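Local coordinates for galactofuranose-binding protein YtfQ (Escherichia coli, PDB 2VK2) that binds both alpha- and beta-galactofuranose in the periplasm as the solute-binding component of the ABC transporter that takes up this sugar, at residues V51-F54 with V55-V59; E112-L115 with I116-L120; G11-S14 with G15-A19. All blocks are in the same frame, centred on the assembly; numbering follows the deposited sequence.

Contact 1. Residues V51-F54 with V55-V59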
ATOM      1  N   VAL A  51      -9.979  15.433  10.071  1.00  8.14           N
ATOM      2  CA  VAL A  51      -9.285  16.591   9.518  1.00  8.37           C
ATOM      3  C   VAL A  51      -9.952  17.883   9.986  1.00  8.59           C
ATOM      4  O   VAL A  51      -9.269  18.824  10.394  1.00  8.44           O
ATOM      5  CB  VAL A  51      -9.226  16.531   7.980  1.00  8.35           C
ATOM      6  CG1 VAL A  51      -8.671  17.822   7.402  1.00  8.80           C
ATOM      7  CG2 VAL A  51      -8.383  15.342   7.539  1.00  8.89           C
ATOM      8  N   ARG A  52     -11.279  17.918   9.952  1.00  8.55           N
ATOM      9  CA  ARG A  52     -12.022  19.078  10.450  1.00  9.32           C
ATOM     10  C   ARG A  52     -11.750  19.350  11.922  1.00  9.09           C
ATOM     11  O   ARG A  52     -11.619  20.508  12.324  1.00  9.16           O
ATOM     12  CB  ARG A  52     -13.521  18.913  10.200  1.00  9.33           C
ATOM     13  CG  ARG A  52     -13.860  19.141   8.759  1.00 10.46           C
ATOM     14  CD  ARG A  52     -15.326  18.988   8.446  1.00 11.61           C
ATOM     15  NE  ARG A  52     -15.550  19.322   7.039  1.00 13.22           N
ATOM     16  CZ  ARG A  52     -16.525  18.835   6.277  1.00 13.65           C
ATOM     17  NH1 ARG A  52     -17.401  17.961   6.754  1.00 14.23           N
ATOM     18  NH2 ARG A  52     -16.610  19.218   5.010  1.00 14.36           N
ATOM     19  N   SER A  53     -11.651  18.293  12.723  1.00  8.88           N
ATOM     20  CA  SER A  53     -11.308  18.446  14.134  1.00  9.15           C
ATOM     21  C   SER A  53      -9.901  19.020  14.300  1.00  8.71           C
ATOM     22  O   SER A  53      -9.693  19.922  15.110  1.00  8.67           O
ATOM     23  CB  SER A  53     -11.421  17.112  14.869  1.00  9.49           C
ATOM     24  OG  SER A  53     -11.087  17.257  16.237  1.00 11.16           O
ATOM     25  N   PHE A  54      -8.940  18.507  13.536  1.00  8.03           N
ATOM     26  CA  PHE A  54      -7.572  19.022  13.597  1.00  8.18           C
ATOM     27  C   PHE A  54      -7.515  20.501  13.216  1.00  8.12           C
ATOM     28  O   PHE A  54      -6.780  21.273  13.830  1.00  7.79           O
ATOM     29  CB  PHE A  54      -6.633  18.224  12.685  1.00  8.32           C
ATOM     30  CG  PHE A  54      -6.392  16.797  13.125  1.00  8.50           C
ATOM     31  CD1 PHE A  54      -6.257  16.457  14.470  1.00  8.84           C
ATOM     32  CD2 PHE A  54      -6.258  15.793  12.175  1.00  8.74           C
ATOM     33  CE1 PHE A  54      -6.018  15.139  14.850  1.00  9.46           C
ATOM     34  CE2 PHE A  54      -6.014  14.477  12.557  1.00  9.15           C
ATOM     35  CZ  PHE A  54      -5.899  14.155  13.893  1.00  9.43           C
ATOM     36  N   VAL A  55      -8.285  20.895  12.204  1.00  8.03           N
ATOM     37  CA  VAL A  55      -8.363  22.300  11.801  1.00  8.35           C
ATOM     38  C   VAL A  55      -8.925  23.151  12.940  1.00  8.44           C
ATOM     39  O   VAL A  55      -8.357  24.185  13.284  1.00  8.52           O
ATOM     40  CB  VAL A  55      -9.219  22.489  10.527  1.00  8.28           C
ATOM     41  CG1 VAL A  55      -9.498  23.970  10.278  1.00  8.83           C
ATOM     42  CG2 VAL A  55      -8.526  21.860   9.327  1.00  9.01           C
ATOM     43  N   ALA A  56     -10.027  22.698  13.530  1.00  8.54           N
ATOM     44  CA  ALA A  56     -10.662  23.415  14.638  1.00  8.79           C
ATOM     45  C   ALA A  56      -9.709  23.575  15.824  1.00  8.86           C
ATOM     46  O   ALA A  56      -9.669  24.633  16.455  1.00  8.80           O
ATOM     47  CB  ALA A  56     -11.934  22.699  15.070  1.00  9.07           C
ATOM     48  N   GLN A  57      -8.937  22.529  16.112  1.00  8.86           N
ATOM     49  CA  GLN A  57      -7.967  22.558  17.209  1.00  9.15           C
ATOM     50  C   GLN A  57      -6.790  23.492  16.959  1.00  9.04           C
ATOM     51  O   GLN A  57      -6.168  23.960  17.907  1.00  9.34           O
ATOM     52  CB  GLN A  57      -7.429  21.153  17.469  1.00  9.03           C
ATOM     53  CG  GLN A  57      -8.437  20.201  18.053  1.00  9.64           C
ATOM     54  CD  GLN A  57      -7.878  18.806  18.167  1.00 10.12           C
ATOM     55  OE1 GLN A  57      -6.876  18.591  18.844  1.00 12.28           O
ATOM     56  NE2 GLN A  57      -8.513  17.850  17.500  1.00 10.76           N
ATOM     57  N   GLY A  58      -6.471  23.755  15.696  1.00  9.03           N
ATOM     58  CA  GLY A  58      -5.341  24.611  15.357  1.00  9.08           C
ATOM     59  C   GLY A  58      -3.998  23.909  15.448  1.00  9.18           C
ATOM     60  O   GLY A  58      -3.020  24.489  15.918  1.00  9.37           O
ATOM     61  N   VAL A  59      -3.936  22.661  14.988  1.00  9.05           N
ATOM     62  CA  VAL A  59      -2.655  21.959  14.870  1.00  9.15           C
ATOM     63  C   VAL A  59      -1.767  22.688  13.861  1.00  9.06           C
ATOM     64  O   VAL A  59      -2.249  23.479  13.052  1.00  8.93           O
ATOM     65  CB  VAL A  59      -2.829  20.479  14.437  1.00  9.24           C
ATOM     66  CG1 VAL A  59      -3.690  19.724  15.436  1.00  9.77           C
ATOM     67  CG2 VAL A  59      -3.408  20.382  13.028  1.00  9.31           C
TER
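The carbonyl oxygen of Ser53 is gripped twice by Gln57, and it illustrates how the last turn of a helix can be tied off by side chain and backbone together. Helix 44-57 ends here in a Schellman motif, on one flank of the parallel sheet of this periplasmic binding protein. Gln57 N reaches Ser53 O at 2.9 Å, the ordinary helical bond, while Gln57 NE2 adds a weak one to the same oxygen at 3.4 Å. NE2 also gives a sounder bond to Ser53 OG, 2.9 Å away and close to the amide plane. That hydroxyl is within range because Ser53 OG stands anti to the backbone N (chi1 180°), beside its own carbonyl, so one amide nitrogen spans both oxygens. With an alanine here, Gln57 NE2 would probably keep just the weak carbonyl bond on this side, and the amide would be held less firmly in its rotation. The other end of the amide, OE1, accepts from Lys36. The ring of Phe54 runs alongside the Gln57 chain, its plane 50° from that of the amide, and packs on Lys36 and Ala38 of strand 34-39 and on Ile62 of strand 61-64. Arg52 extends to a salt bridge with Glu78.

Beyond Gln57 the chain leaves the helix at Gly58, whose positive phi of 79° suits glycine. Gly58 N turns back to Val55 O at 3.1 Å, and Phe54 O takes two weak bonds, from Val59 N at 3.4 Å and from Gly58 N. The apolar contact that often accompanies this motif is present as well: Phe54 CB meets Val59 CG2 at 3.9 Å.

Contact 2. Residues E112-L115 with I116-L120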
ATOM      1  N   GLU A 112       5.495  -0.402  -8.879  1.00  8.00           N
ATOM      2  CA  GLU A 112       5.351  -1.592  -8.037  1.00  8.13           C
ATOM      3  C   GLU A 112       4.630  -2.705  -8.794  1.00  8.04           C
ATOM      4  O   GLU A 112       5.067  -3.857  -8.776  1.00  8.18           O
ATOM      5  CB  GLU A 112       4.585  -1.263  -6.761  1.00  8.09           C
ATOM      6  CG  GLU A 112       5.334  -0.385  -5.772  1.00  8.48           C
ATOM      7  CD  GLU A 112       4.463   0.033  -4.613  1.00  8.34           C
ATOM      8  OE1 GLU A 112       3.252   0.227  -4.834  1.00  8.76           O
ATOM      9  OE2 GLU A 112       4.975   0.161  -3.481  1.00  8.47           O
ATOM     10  N   GLY A 113       3.528  -2.364  -9.456  1.00  7.90           N
ATOM     11  CA  GLY A 113       2.783  -3.334 -10.257  1.00  7.99           C
ATOM     12  C   GLY A 113       3.587  -3.854 -11.433  1.00  8.28           C
ATOM     13  O   GLY A 113       3.547  -5.045 -11.749  1.00  7.81           O
ATOM     14  N   LYS A 114       4.328  -2.959 -12.075  1.00  8.36           N
ATOM     15  CA  LYS A 114       5.201  -3.316 -13.190  1.00  9.46           C
ATOM     16  C   LYS A 114       6.295  -4.294 -12.775  1.00  9.00           C
ATOM     17  O   LYS A 114       6.616  -5.217 -13.518  1.00  9.00           O
ATOM     18  CB  LYS A 114       5.837  -2.055 -13.771  1.00  9.60           C
ATOM     19  CG  LYS A 114       6.752  -2.278 -14.956  1.00 11.57           C
ATOM     20  CD  LYS A 114       7.337  -0.958 -15.418  1.00 12.19           C
ATOM     21  CE  LYS A 114       8.159  -1.111 -16.678  1.00 14.75           C
ATOM     22  NZ  LYS A 114       9.335  -1.994 -16.472  1.00 15.85           N
ATOM     23  N   LEU A 115       6.877  -4.080 -11.600  1.00  8.63           N
ATOM     24  CA  LEU A 115       7.931  -4.971 -11.113  1.00  8.57           C
ATOM     25  C   LEU A 115       7.427  -6.407 -10.969  1.00  8.44           C
ATOM     26  O   LEU A 115       8.123  -7.353 -11.343  1.00  8.52           O
ATOM     27  CB  LEU A 115       8.497  -4.468  -9.784  1.00  8.72           C
ATOM     28  CG  LEU A 115       9.353  -3.200  -9.868  1.00  9.07           C
ATOM     29  CD1 LEU A 115       9.665  -2.681  -8.474  1.00  9.61           C
ATOM     30  CD2 LEU A 115      10.637  -3.450 -10.654  1.00 10.04           C
ATOM     31  N   ILE A 116       6.217  -6.570 -10.439  1.00  8.16           N
ATOM     32  CA  ILE A 116       5.620  -7.902 -10.309  1.00  8.25           C
ATOM     33  C   ILE A 116       5.260  -8.483 -11.680  1.00  8.37           C
ATOM     34  O   ILE A 116       5.507  -9.663 -11.940  1.00  8.50           O
ATOM     35  CB  ILE A 116       4.367  -7.882  -9.398  1.00  8.08           C
ATOM     36  CG1 ILE A 116       4.748  -7.532  -7.952  1.00  8.06           C
ATOM     37  CG2 ILE A 116       3.638  -9.225  -9.447  1.00  8.39           C
ATOM     38  CD1 ILE A 116       5.652  -8.562  -7.269  1.00  8.47           C
ATOM     39  N   GLY A 117       4.691  -7.656 -12.555  1.00  8.33           N
ATOM     40  CA  GLY A 117       4.341  -8.092 -13.904  1.00  8.40           C
ATOM     41  C   GLY A 117       5.544  -8.534 -14.717  1.00  8.62           C
ATOM     42  O   GLY A 117       5.514  -9.587 -15.359  1.00  8.66           O
ATOM     43  N   ASP A 118       6.609  -7.735 -14.682  1.00  8.95           N
ATOM     44  CA  ASP A 118       7.855  -8.064 -15.382  1.00  9.46           C
ATOM     45  C   ASP A 118       8.431  -9.380 -14.854  1.00  9.38           C
ATOM     46  O   ASP A 118       8.885 -10.228 -15.629  1.00  9.53           O
ATOM     47  CB  ASP A 118       8.903  -6.957 -15.205  1.00  9.93           C
ATOM     48  CG  ASP A 118       8.576  -5.687 -15.976  1.00 11.38           C
ATOM     49  OD1 ASP A 118       7.665  -5.699 -16.831  1.00 12.33           O
ATOM     50  OD2 ASP A 118       9.253  -4.669 -15.722  1.00 13.39           O
ATOM     51  N   TRP A 119       8.408  -9.543 -13.535  1.00  9.16           N
ATOM     52  CA  TRP A 119       8.875 -10.776 -12.914  1.00  9.29           C
ATOM     53  C   TRP A 119       8.078 -11.973 -13.436  1.00  8.98           C
ATOM     54  O   TRP A 119       8.658 -12.998 -13.802  1.00  9.01           O
ATOM     55  CB  TRP A 119       8.786 -10.700 -11.384  1.00  9.66           C
ATOM     56  CG  TRP A 119       8.926 -12.050 -10.769  1.00  9.99           C
ATOM     57  CD1 TRP A 119      10.084 -12.723 -10.529  1.00 10.49           C
ATOM     58  CD2 TRP A 119       7.862 -12.920 -10.371  1.00  9.97           C
ATOM     59  NE1 TRP A 119       9.809 -13.956  -9.991  1.00 10.35           N
ATOM     60  CE2 TRP A 119       8.453 -14.102  -9.881  1.00  9.99           C
ATOM     61  CE3 TRP A 119       6.468 -12.813 -10.371  1.00 10.24           C
ATOM     62  CZ2 TRP A 119       7.696 -15.169  -9.398  1.00 10.44           C
ATOM     63  CZ3 TRP A 119       5.718 -13.871  -9.889  1.00 10.45           C
ATOM     64  CH2 TRP A 119       6.334 -15.034  -9.409  1.00 10.45           C
ATOM     65  N   LEU A 120       6.755 -11.838 -13.475  1.00  8.91           N
ATOM     66  CA  LEU A 120       5.882 -12.927 -13.912  1.00  9.00           C
ATOM     67  C   LEU A 120       6.125 -13.314 -15.368  1.00  9.08           C
ATOM     68  O   LEU A 120       6.175 -14.500 -15.695  1.00  9.09           O
ATOM     69  CB  LEU A 120       4.410 -12.554 -13.714  1.00  9.00           C
ATOM     70  CG  LEU A 120       3.401 -13.648 -14.078  1.00  9.14           C
ATOM     71  CD1 LEU A 120       3.544 -14.856 -13.156  1.00  9.57           C
ATOM     72  CD2 LEU A 120       1.987 -13.097 -14.030  1.00  9.22           C
TER
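A salt bridge between positions i and i+4 of helix 109-124 joins Lys114 to Asp118, on a helix that lies against the mixed sheet of the periplasmic binding fold. Lys114 NZ bonds to Asp118 OD2 at 2.8 Å, using the syn lone pair of that oxygen, the one on the side of OD1. The lysine chain starts with CG anti to the backbone N and stays extended as far as CE, then bends at chi4 (-63°), which turns the ammonium in to the syn side of OD2, in the plane of the carboxylate. Its methylene part shares in the contact, since Lys114 CG comes within 3.5 Å of Asp118 OD2. The two chains cross obliquely on the more exposed side of the helix, where the pair links successive turns.

Beneath it the backbone repeats the same i to i+4 spacing. Asp118 N meets Lys114 O at 2.8 Å, so the two residues are joined by main chain and side chain alike. Gly117 N reaches Gly113 O at 3.0 Å, whereas the bond from Ile116 N to Glu112 O, at 3.4 Å, is weak.

The inner side is different in kind. Ile116 packs on Val245 and Met194 of the mixed sheet and on Phe150 of helix 141-153, and the buried Glu112 sends its carboxylate to a salt bridge with Arg146, a galactofuranose-binding residue. Glu112 thus acts as a second-shell partner, its side chain about 6 Å from the sugar at the nearest atoms, and probably helps to position that arginine. One residue after Asp118, Trp119 N bonds to Leu115 O at 3.1 Å, and Trp119 CB sits 3.4 Å from the same oxygen while its ring leads away.

Contact 3. Residues G11-S14 with G15-A19. With GZL (beta-D-galactofuranose), chain B.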
ATOM      1  N   GLY A  11      -6.632   3.451   8.912  1.00  9.60           N
ATOM      2  CA  GLY A  11      -7.026   2.395   9.832  1.00 10.17           C
ATOM      3  C   GLY A  11      -5.841   1.485  10.081  1.00 10.56           C
ATOM      4  O   GLY A  11      -4.703   1.941  10.104  1.00 10.82           O
ATOM      5  N   SER A  12      -6.113   0.197  10.262  1.00 11.05           N
ATOM      6  CA  SER A  12      -5.069  -0.795  10.522  1.00 11.48           C
ATOM      7  C   SER A  12      -5.369  -2.074   9.747  1.00 11.26           C
ATOM      8  O   SER A  12      -5.286  -3.178  10.289  1.00 11.62           O
ATOM      9  CB  SER A  12      -4.984  -1.081  12.024  1.00 11.87           C
ATOM     10  OG  SER A  12      -6.232  -1.532  12.516  1.00 13.41           O
ATOM     11  N   GLU A  13      -5.709  -1.918   8.471  1.00 10.69           N
ATOM     12  CA  GLU A  13      -6.176  -3.033   7.651  1.00 10.14           C
ATOM     13  C   GLU A  13      -5.075  -4.037   7.307  1.00  9.91           C
ATOM     14  O   GLU A  13      -5.371  -5.200   7.029  1.00 10.15           O
ATOM     15  CB  GLU A  13      -6.872  -2.531   6.371  1.00 10.08           C
ATOM     16  CG  GLU A  13      -5.966  -1.925   5.288  1.00  9.77           C
ATOM     17  CD  GLU A  13      -5.481  -0.511   5.581  1.00  9.00           C
ATOM     18  OE1 GLU A  13      -5.885   0.095   6.598  1.00  9.29           O
ATOM     19  OE2 GLU A  13      -4.674  -0.006   4.774  1.00  8.91           O
ATOM     20  N   SER A  14      -3.819  -3.594   7.330  1.00  9.38           N
ATOM     21  CA  SER A  14      -2.690  -4.454   6.983  1.00  9.31           C
ATOM     22  C   SER A  14      -1.544  -4.294   7.969  1.00  9.13           C
ATOM     23  O   SER A  14      -1.469  -3.305   8.699  1.00  9.25           O
ATOM     24  CB  SER A  14      -2.195  -4.114   5.583  1.00  9.45           C
ATOM     25  OG  SER A  14      -1.466  -2.901   5.597  1.00  9.63           O
ATOM     26  N   GLY A  15      -0.643  -5.273   7.977  1.00  8.88           N
ATOM     27  CA  GLY A  15       0.563  -5.198   8.791  1.00  8.55           C
ATOM     28  C   GLY A  15       1.451  -4.045   8.368  1.00  8.32           C
ATOM     29  O   GLY A  15       2.151  -3.462   9.191  1.00  8.57           O
ATOM     30  N   TRP A  16       1.423  -3.710   7.080  1.00  7.89           N
ATOM     31  CA  TRP A  16       2.178  -2.569   6.590  1.00  7.86           C
ATOM     32  C   TRP A  16       1.685  -1.268   7.223  1.00  7.98           C
ATOM     33  O   TRP A  16       2.492  -0.462   7.679  1.00  8.02           O
ATOM     34  CB  TRP A  16       2.130  -2.456   5.059  1.00  7.66           C
ATOM     35  CG  TRP A  16       2.959  -1.309   4.604  1.00  7.61           C
ATOM     36  CD1 TRP A  16       4.283  -1.330   4.294  1.00  7.62           C
ATOM     37  CD2 TRP A  16       2.540   0.057   4.487  1.00  7.18           C
ATOM     38  NE1 TRP A  16       4.714  -0.066   3.968  1.00  7.67           N
ATOM     39  CE2 TRP A  16       3.663   0.803   4.086  1.00  7.43           C
ATOM     40  CE3 TRP A  16       1.321   0.721   4.681  1.00  7.55           C
ATOM     41  CZ2 TRP A  16       3.604   2.179   3.862  1.00  7.64           C
ATOM     42  CZ3 TRP A  16       1.264   2.091   4.458  1.00  7.64           C
ATOM     43  CH2 TRP A  16       2.399   2.802   4.059  1.00  7.67           C
ATOM     44  N   ARG A  17       0.373  -1.059   7.253  1.00  7.96           N
ATOM     45  CA  ARG A  17      -0.146   0.196   7.800  1.00  8.18           C
ATOM     46  C   ARG A  17       0.095   0.290   9.301  1.00  8.37           C
ATOM     47  O   ARG A  17       0.372   1.367   9.816  1.00  8.15           O
ATOM     48  CB  ARG A  17      -1.626   0.411   7.482  1.00  8.39           C
ATOM     49  CG  ARG A  17      -2.083   1.838   7.842  1.00  8.20           C
ATOM     50  CD  ARG A  17      -3.397   2.241   7.197  1.00  8.06           C
ATOM     51  NE  ARG A  17      -3.290   2.216   5.745  1.00  7.85           N
ATOM     52  CZ  ARG A  17      -2.724   3.161   5.001  1.00  7.80           C
ATOM     53  NH1 ARG A  17      -2.228   4.265   5.537  1.00  7.88           N
ATOM     54  NH2 ARG A  17      -2.662   2.987   3.695  1.00  8.10           N
ATOM     55  N   ALA A  18       0.017  -0.840   9.996  1.00  8.47           N
ATOM     56  CA  ALA A  18       0.356  -0.876  11.416  1.00  8.63           C
ATOM     57  C   ALA A  18       1.798  -0.420  11.631  1.00  8.62           C
ATOM     58  O   ALA A  18       2.082   0.342  12.556  1.00  8.62           O
ATOM     59  CB  ALA A  18       0.145  -2.271  11.986  1.00  9.00           C
ATOM     60  N   ALA A  19       2.704  -0.880  10.773  1.00  8.63           N
ATOM     61  CA  ALA A  19       4.099  -0.452  10.822  1.00  8.67           C
ATOM     62  C   ALA A  19       4.246   1.035  10.494  1.00  8.66           C
ATOM     63  O   ALA A  19       5.030   1.732  11.131  1.00  8.39           O
ATOM     64  CB  ALA A  19       4.955  -1.292   9.880  1.00  8.90           C
TER
HETATM   65  C6  GZL B1298       0.469   1.732   0.313  0.50  7.98           C
HETATM   66  C5  GZL B1298      -0.823   1.632   0.682  0.50  7.34           C
HETATM   67  C4  GZL B1298      -1.516   0.317   0.990  0.50  6.57           C
HETATM   68  C3  GZL B1298      -0.733  -0.943   1.240  0.50  7.04           C
HETATM   69  C2  GZL B1298      -1.207  -1.571   2.307  0.50  6.32           C
HETATM   70  O6  GZL B1298       1.024   2.915   0.033  0.50  8.31           O
HETATM   71  O5  GZL B1298      -1.583   2.732   0.700  0.50  5.34           O
HETATM   72  O4  GZL B1298      -2.312   0.444   2.176  0.50  6.19           O
HETATM   73  O3  GZL B1298       0.227  -1.371   0.428  0.50  6.48           O
HETATM   74  C1  GZL B1298      -2.261  -0.752   2.962  0.50  6.17           C
HETATM   75  O2  GZL B1298      -0.836  -2.748   2.813  0.50  4.73           O
HETATM   76  O1  GZL B1298      -3.526  -1.404   2.944  0.50  6.43           O
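Ser14 holds the N-cap of helix 15-31 with an extended backbone (phi -135°, psi 162°), and its carbonyl oxygen accepts the first-turn bond from Ala18 N at 3.2 Å. Its hydroxyl completes the cap: placed between the backbone N and the carbonyl carbon, Ser14 OG accepts from Arg17 N at 3.1 Å. The same oxygen donates to O2 of the bound galactofuranose, 2.9 Å away, so the cap and the sugar share one atom.

Glu13 and Arg17 form the second pair. Arg17 NE meets Glu13 OE2 at 2.8 Å, on the syn side of the carboxylate and in the guanidinium plane, with the two flat groups only 26° apart. Glu13 OE2 in turn accepts from the anomeric hydroxyl O1 of the sugar at 2.6 Å. From the next corner of the guanidinium, Arg17 NH2 donates to O4, the ring oxygen of the furanose, at 3.0 Å, while NH1 is held by Asp90, Glu20 and Gln9.

Trp16 lies with one face toward the sugar, C6 standing 4.2 Å above its plane near the rim, and its NE1 is fixed by Leu247 O. Ring oxygen, O1 and O2 are therefore read by residues that also bind one another, so sugar recognition and the helix start are coupled, and the carboxylate and guanidinium probably polarise each other and the sugar hydroxyl.

How the contacts relate
Along the chain, contact 3 comes first, then contact 1, then contact 2, all within the periplasmic binding protein domain. The parallel and mixed sheets are the cores of its two lobes, and the sugar is held between them. Contacts 3 and 1, on helices 15-31 and 44-57, belong to the lobe of the parallel sheet, their centres 24 Å apart. Contact 2, on helix 109-124, packs on the mixed sheet, its centre 40 Å from that of contact 1. Contact 3 sits at the sugar itself and supplies pocket residues from the first lobe; contact 2 comes within about 7 Å of it (nearest atoms), and its Glu112 supports Arg146 from the other. Contact 1 is a helix terminus remote from the pocket.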